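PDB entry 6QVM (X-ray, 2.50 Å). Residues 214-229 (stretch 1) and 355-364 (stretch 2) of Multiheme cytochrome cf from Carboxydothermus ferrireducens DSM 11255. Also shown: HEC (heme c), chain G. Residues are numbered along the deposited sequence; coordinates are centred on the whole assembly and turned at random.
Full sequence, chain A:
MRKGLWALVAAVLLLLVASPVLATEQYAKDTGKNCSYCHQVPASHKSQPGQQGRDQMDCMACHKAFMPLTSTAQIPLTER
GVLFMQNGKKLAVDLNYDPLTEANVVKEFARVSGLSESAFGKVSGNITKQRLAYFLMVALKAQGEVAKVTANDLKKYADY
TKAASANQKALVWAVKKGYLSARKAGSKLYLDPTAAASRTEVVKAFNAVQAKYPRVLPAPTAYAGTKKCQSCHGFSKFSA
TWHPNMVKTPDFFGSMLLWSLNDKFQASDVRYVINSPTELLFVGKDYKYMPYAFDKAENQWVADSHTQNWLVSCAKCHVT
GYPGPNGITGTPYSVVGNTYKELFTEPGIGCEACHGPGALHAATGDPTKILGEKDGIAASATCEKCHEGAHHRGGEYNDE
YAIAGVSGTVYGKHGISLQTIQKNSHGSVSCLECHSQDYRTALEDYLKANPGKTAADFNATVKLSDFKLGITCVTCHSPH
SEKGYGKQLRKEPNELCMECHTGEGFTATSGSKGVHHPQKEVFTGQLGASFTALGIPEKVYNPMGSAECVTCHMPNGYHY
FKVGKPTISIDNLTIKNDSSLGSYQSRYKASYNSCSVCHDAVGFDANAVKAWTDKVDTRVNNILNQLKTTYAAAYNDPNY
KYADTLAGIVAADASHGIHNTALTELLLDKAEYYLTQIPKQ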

# COMPACT_ATOMS: atom_id res chain seq x y z
N PRO A 214 -0.56 -4.01 -32.61
CA PRO A 214 -0.03 -2.67 -32.32
C PRO A 214 -0.16 -2.32 -30.85
O PRO A 214 -1.07 -2.77 -30.15
CB PRO A 214 -0.89 -1.75 -33.19
CG PRO A 214 -2.18 -2.46 -33.29
CD PRO A 214 -1.86 -3.94 -33.30
N ARG A 215 0.78 -1.51 -30.37
CA ARG A 215 0.81 -1.10 -28.98
C ARG A 215 -0.12 0.10 -28.81
O ARG A 215 0.14 1.17 -29.37
CB ARG A 215 2.23 -0.78 -28.55
CG ARG A 215 2.38 -0.39 -27.09
CD ARG A 215 3.83 -0.44 -26.66
NE ARG A 215 3.99 -0.22 -25.23
CZ ARG A 215 4.32 0.95 -24.67
NH1 ARG A 215 4.52 2.02 -25.43
NH2 ARG A 215 4.44 1.04 -23.35
N VAL A 216 -1.19 -0.07 -28.04
CA VAL A 216 -2.23 0.95 -27.92
C VAL A 216 -2.07 1.67 -26.59
O VAL A 216 -1.92 1.03 -25.54
CB VAL A 216 -3.63 0.33 -28.05
CG1 VAL A 216 -4.71 1.40 -27.91
CG2 VAL A 216 -3.78 -0.41 -29.37
N LEU A 217 -2.11 3.00 -26.64
CA LEU A 217 -2.09 3.79 -25.42
C LEU A 217 -3.32 3.48 -24.58
O LEU A 217 -4.44 3.55 -25.09
CB LEU A 217 -2.05 5.28 -25.76
CG LEU A 217 -1.60 6.26 -24.68
CD1 LEU A 217 -0.13 6.05 -24.37
CD2 LEU A 217 -1.86 7.69 -25.14
N PRO A 218 -3.17 3.12 -23.31
CA PRO A 218 -4.33 2.82 -22.47
C PRO A 218 -5.09 4.08 -22.07
O PRO A 218 -4.52 5.17 -21.96
CB PRO A 218 -3.73 2.15 -21.23
CG PRO A 218 -2.31 1.80 -21.61
CD PRO A 218 -1.91 2.85 -22.60
N ALA A 219 -6.39 3.91 -21.84
CA ALA A 219 -7.22 5.01 -21.40
C ALA A 219 -6.85 5.41 -19.97
O ALA A 219 -6.30 4.61 -19.21
CB ALA A 219 -8.69 4.61 -21.46
N PRO A 220 -7.14 6.66 -19.58
CA PRO A 220 -6.82 7.08 -18.20
C PRO A 220 -7.52 6.25 -17.14
O PRO A 220 -7.11 6.28 -15.98
CB PRO A 220 -7.29 8.54 -18.16
CG PRO A 220 -7.29 8.98 -19.60
CD PRO A 220 -7.69 7.76 -20.38
N THR A 221 -8.55 5.49 -17.50
CA THR A 221 -9.36 4.74 -16.55
C THR A 221 -9.03 3.26 -16.51
O THR A 221 -9.61 2.53 -15.70
CB THR A 221 -10.84 4.92 -16.87
OG1 THR A 221 -11.04 4.65 -18.27
CG2 THR A 221 -11.29 6.33 -16.55
N ALA A 222 -8.10 2.78 -17.34
CA ALA A 222 -7.81 1.36 -17.44
C ALA A 222 -6.86 0.92 -16.33
O ALA A 222 -6.04 1.70 -15.84
CB ALA A 222 -7.21 1.01 -18.80
N TYR A 223 -6.98 -0.35 -15.95
CA TYR A 223 -6.16 -0.94 -14.89
C TYR A 223 -5.10 -1.86 -15.49
O TYR A 223 -5.31 -2.48 -16.53
CB TYR A 223 -7.03 -1.70 -13.89
CG TYR A 223 -7.82 -0.79 -12.97
CD1 TYR A 223 -8.98 -0.17 -13.41
CD2 TYR A 223 -7.39 -0.55 -11.67
CE1 TYR A 223 -9.70 0.67 -12.58
CE2 TYR A 223 -8.11 0.29 -10.83
CZ TYR A 223 -9.26 0.89 -11.29
OH TYR A 223 -9.97 1.72 -10.45
N ALA A 224 -3.96 -1.95 -14.80
CA ALA A 224 -2.82 -2.72 -15.29
C ALA A 224 -2.65 -4.07 -14.59
O ALA A 224 -2.14 -5.00 -15.21
CB ALA A 224 -1.53 -1.91 -15.12
N GLY A 225 -3.07 -4.18 -13.34
CA GLY A 225 -2.85 -5.40 -12.58
C GLY A 225 -1.62 -5.30 -11.70
O GLY A 225 -0.61 -4.72 -12.10
N THR A 226 -1.70 -5.86 -10.49
CA THR A 226 -0.60 -5.76 -9.53
C THR A 226 0.70 -6.28 -10.11
O THR A 226 1.77 -5.70 -9.90
CB THR A 226 -0.97 -6.52 -8.25
OG1 THR A 226 -1.93 -5.76 -7.51
CG2 THR A 226 0.27 -6.79 -7.39
N LYS A 227 0.63 -7.37 -10.88
CA LYS A 227 1.84 -7.99 -11.40
C LYS A 227 2.60 -7.03 -12.31
O LYS A 227 3.84 -7.02 -12.32
CB LYS A 227 1.48 -9.28 -12.14
CG LYS A 227 2.60 -10.31 -12.18
N LYS A 228 1.88 -6.19 -13.06
CA LYS A 228 2.54 -5.20 -13.91
C LYS A 228 3.23 -4.12 -13.09
O LYS A 228 4.35 -3.70 -13.42
CB LYS A 228 1.54 -4.59 -14.88
CG LYS A 228 2.13 -3.61 -15.88
CD LYS A 228 2.30 -4.26 -17.25
CE LYS A 228 1.76 -3.37 -18.37
NZ LYS A 228 2.69 -2.26 -18.72
N CYS A 229 2.58 -3.66 -12.02
CA CYS A 229 3.21 -2.69 -11.12
C CYS A 229 4.52 -3.24 -10.56
O CYS A 229 5.53 -2.53 -10.50
CB CYS A 229 2.26 -2.33 -9.98
SG CYS A 229 0.57 -1.92 -10.48
N HIS A 355 -3.81 3.27 -5.48
CA HIS A 355 -3.12 4.16 -6.40
C HIS A 355 -3.94 4.50 -7.62
O HIS A 355 -3.47 5.24 -8.49
CB HIS A 355 -1.78 3.54 -6.82
CG HIS A 355 -0.80 3.37 -5.70
ND1 HIS A 355 -0.05 4.42 -5.21
CD2 HIS A 355 -0.47 2.29 -4.96
CE1 HIS A 355 0.71 3.98 -4.22
NE2 HIS A 355 0.47 2.70 -4.05
N GLY A 356 -5.16 3.97 -7.72
CA GLY A 356 -6.05 4.28 -8.81
C GLY A 356 -5.70 3.56 -10.09
O GLY A 356 -4.73 2.80 -10.15
N PRO A 357 -6.47 3.81 -11.15
CA PRO A 357 -6.18 3.17 -12.45
C PRO A 357 -4.76 3.50 -12.91
O PRO A 357 -4.36 4.66 -12.96
CB PRO A 357 -7.22 3.79 -13.39
CG PRO A 357 -8.30 4.32 -12.47
CD PRO A 357 -7.57 4.77 -11.24
N GLY A 358 -4.00 2.46 -13.23
CA GLY A 358 -2.58 2.66 -13.48
C GLY A 358 -2.06 2.14 -14.81
O GLY A 358 -0.84 2.09 -15.01
N ALA A 359 -2.96 1.76 -15.72
CA ALA A 359 -2.52 1.21 -17.00
C ALA A 359 -1.74 2.25 -17.80
O ALA A 359 -0.68 1.95 -18.36
CB ALA A 359 -3.72 0.70 -17.80
N LEU A 360 -2.26 3.47 -17.87
CA LEU A 360 -1.55 4.53 -18.58
C LEU A 360 -0.21 4.84 -17.92
O LEU A 360 0.79 5.07 -18.61
CB LEU A 360 -2.42 5.79 -18.65
CG LEU A 360 -1.82 7.02 -19.36
CD1 LEU A 360 -1.39 6.68 -20.78
CD2 LEU A 360 -2.82 8.17 -19.37
N HIS A 361 -0.17 4.83 -16.59
CA HIS A 361 1.10 5.01 -15.89
C HIS A 361 2.05 3.86 -16.18
O HIS A 361 3.25 4.08 -16.44
CB HIS A 361 0.86 5.13 -14.38
CG HIS A 361 2.11 4.99 -13.58
ND1 HIS A 361 3.08 5.96 -13.53
CD2 HIS A 361 2.56 3.97 -12.80
CE1 HIS A 361 4.06 5.57 -12.74
NE2 HIS A 361 3.78 4.35 -12.30
N ALA A 362 1.55 2.63 -16.16
CA ALA A 362 2.40 1.46 -16.36
C ALA A 362 2.98 1.40 -17.77
O ALA A 362 3.99 0.72 -17.97
CB ALA A 362 1.61 0.18 -16.07
N ALA A 363 2.36 2.08 -18.73
CA ALA A 363 2.86 2.08 -20.10
C ALA A 363 3.82 3.23 -20.39
O ALA A 363 4.40 3.28 -21.47
CB ALA A 363 1.70 2.12 -21.09
N THR A 364 3.98 4.16 -19.44
CA THR A 364 4.82 5.34 -19.66
C THR A 364 5.77 5.66 -18.52
O THR A 364 6.74 6.39 -18.76
CB THR A 364 3.95 6.58 -19.92
OG1 THR A 364 3.21 6.89 -18.74
CG2 THR A 364 2.99 6.34 -21.08
FE HEC G . 5.10 3.39 -11.26
CHA HEC G . 6.26 6.41 -10.11
CHB HEC G . 2.90 3.24 -8.62
CHC HEC G . 3.69 0.53 -12.57
CHD HEC G . 7.64 3.16 -13.56
NA HEC G . 4.68 4.57 -9.66
C1A HEC G . 5.26 5.80 -9.38
C2A HEC G . 4.64 6.33 -8.18
C3A HEC G . 3.72 5.45 -7.77
C4A HEC G . 3.72 4.33 -8.68
CMA HEC G . 2.81 5.61 -6.53
CAA HEC G . 4.99 7.68 -7.52
CBA HEC G . 4.14 8.75 -8.21
CGA HEC G . 4.44 10.11 -7.62
O1A HEC G . 5.64 10.46 -7.46
O2A HEC G . 3.46 10.84 -7.32
NB HEC G . 3.61 2.08 -10.67
C1B HEC G . 2.73 2.31 -9.63
C2B HEC G . 1.59 1.42 -9.80
C3B HEC G . 1.82 0.66 -10.89
C4B HEC G . 3.09 1.07 -11.45
CMB HEC G . 0.39 1.35 -8.83
CAB HEC G . 0.91 -0.45 -11.47
CBB HEC G . -0.37 0.18 -12.07
NC HEC G . 5.59 2.08 -12.75
C1C HEC G . 4.87 0.96 -13.13
C2C HEC G . 5.46 0.40 -14.33
C3C HEC G . 6.60 1.08 -14.57
C4C HEC G . 6.68 2.17 -13.60
CMC HEC G . 4.99 -0.91 -15.00
CAC HEC G . 7.64 0.80 -15.69
CBC HEC G . 6.99 0.97 -17.08
ND HEC G . 6.70 4.59 -11.74
C1D HEC G . 7.60 4.30 -12.76
C2D HEC G . 8.55 5.38 -12.86
C3D HEC G . 8.12 6.40 -11.80
C4D HEC G . 6.97 5.83 -11.15
CMD HEC G . 9.72 5.49 -13.85
CAD HEC G . 8.80 7.75 -11.51
CBD HEC G . 10.02 7.50 -10.64
CGD HEC G . 9.56 6.98 -9.30
O1D HEC G . 8.96 7.78 -8.53
O2D HEC G . 9.78 5.78 -9.01
O HOH W 1 5.51 4.28 -23.83
O HOH W 2 -4.90 4.13 -16.71
O HOH W 3 0.02 -0.62 -19.24

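Short helices expose unpaired backbone groups at both ends, and a neighbouring loop can pack closely against one if it satisfies them. Residues 214-229 and 355-364 of this multiheme cytochrome illustrate the principle, burying 732 Å² between them.

At the start of the helix, Ala359 N donates to Ala222 O (3.1 Å), supplying an acceptor that the first turn lacks. The type I turn from Ala219 to Ala222 helps present that carbonyl. A water extends the pairing: it lies 2.8 Å from Ala222 O and accepts a hydrogen bond from Leu360 N at 3.0 Å. Farther along, long side chains reach carbonyls. The extended Arg215 brings NH2 to 2.9 Å from Ala363 O, which lies near the guanidinium plane, where the N-H groups point; a second water links Arg215 NH1 (2.9 Å) to the same oxygen (2.8 Å). Lys228 NZ makes a weak hydrogen bond to Ala362 O at 3.3 Å.

Apolar contacts fill the space between these polar points. Ala359 points toward the loop, and its small methyl allows close approach: its CB lies 3.6 Å from Ala222 CB and 3.7 Å from Pro218 CB. Ala224 CB packs 3.9 Å from Ala362 CB. Pro218 also sets CD 4.0 Å from Ala363 CB, while Leu360 CD1 meets Leu217 CD1 at 3.9 Å. Tyr223 starts away from the other stretch, but its ring returns to cover Pro357, whose CA sits over the face, 3.9 Å from the ring centroid.

Covalent and metal bonds tie both stretches to one heme c. Cys229 SG is bonded to HEC CAB (1.8 Å), and His361 NE2 binds HEC FE (1.9 Å). Glycine suits position 358, where a CB would clash with HEC CBB. The heme thus bridges the stretches although Cys229 and His361 do not touch.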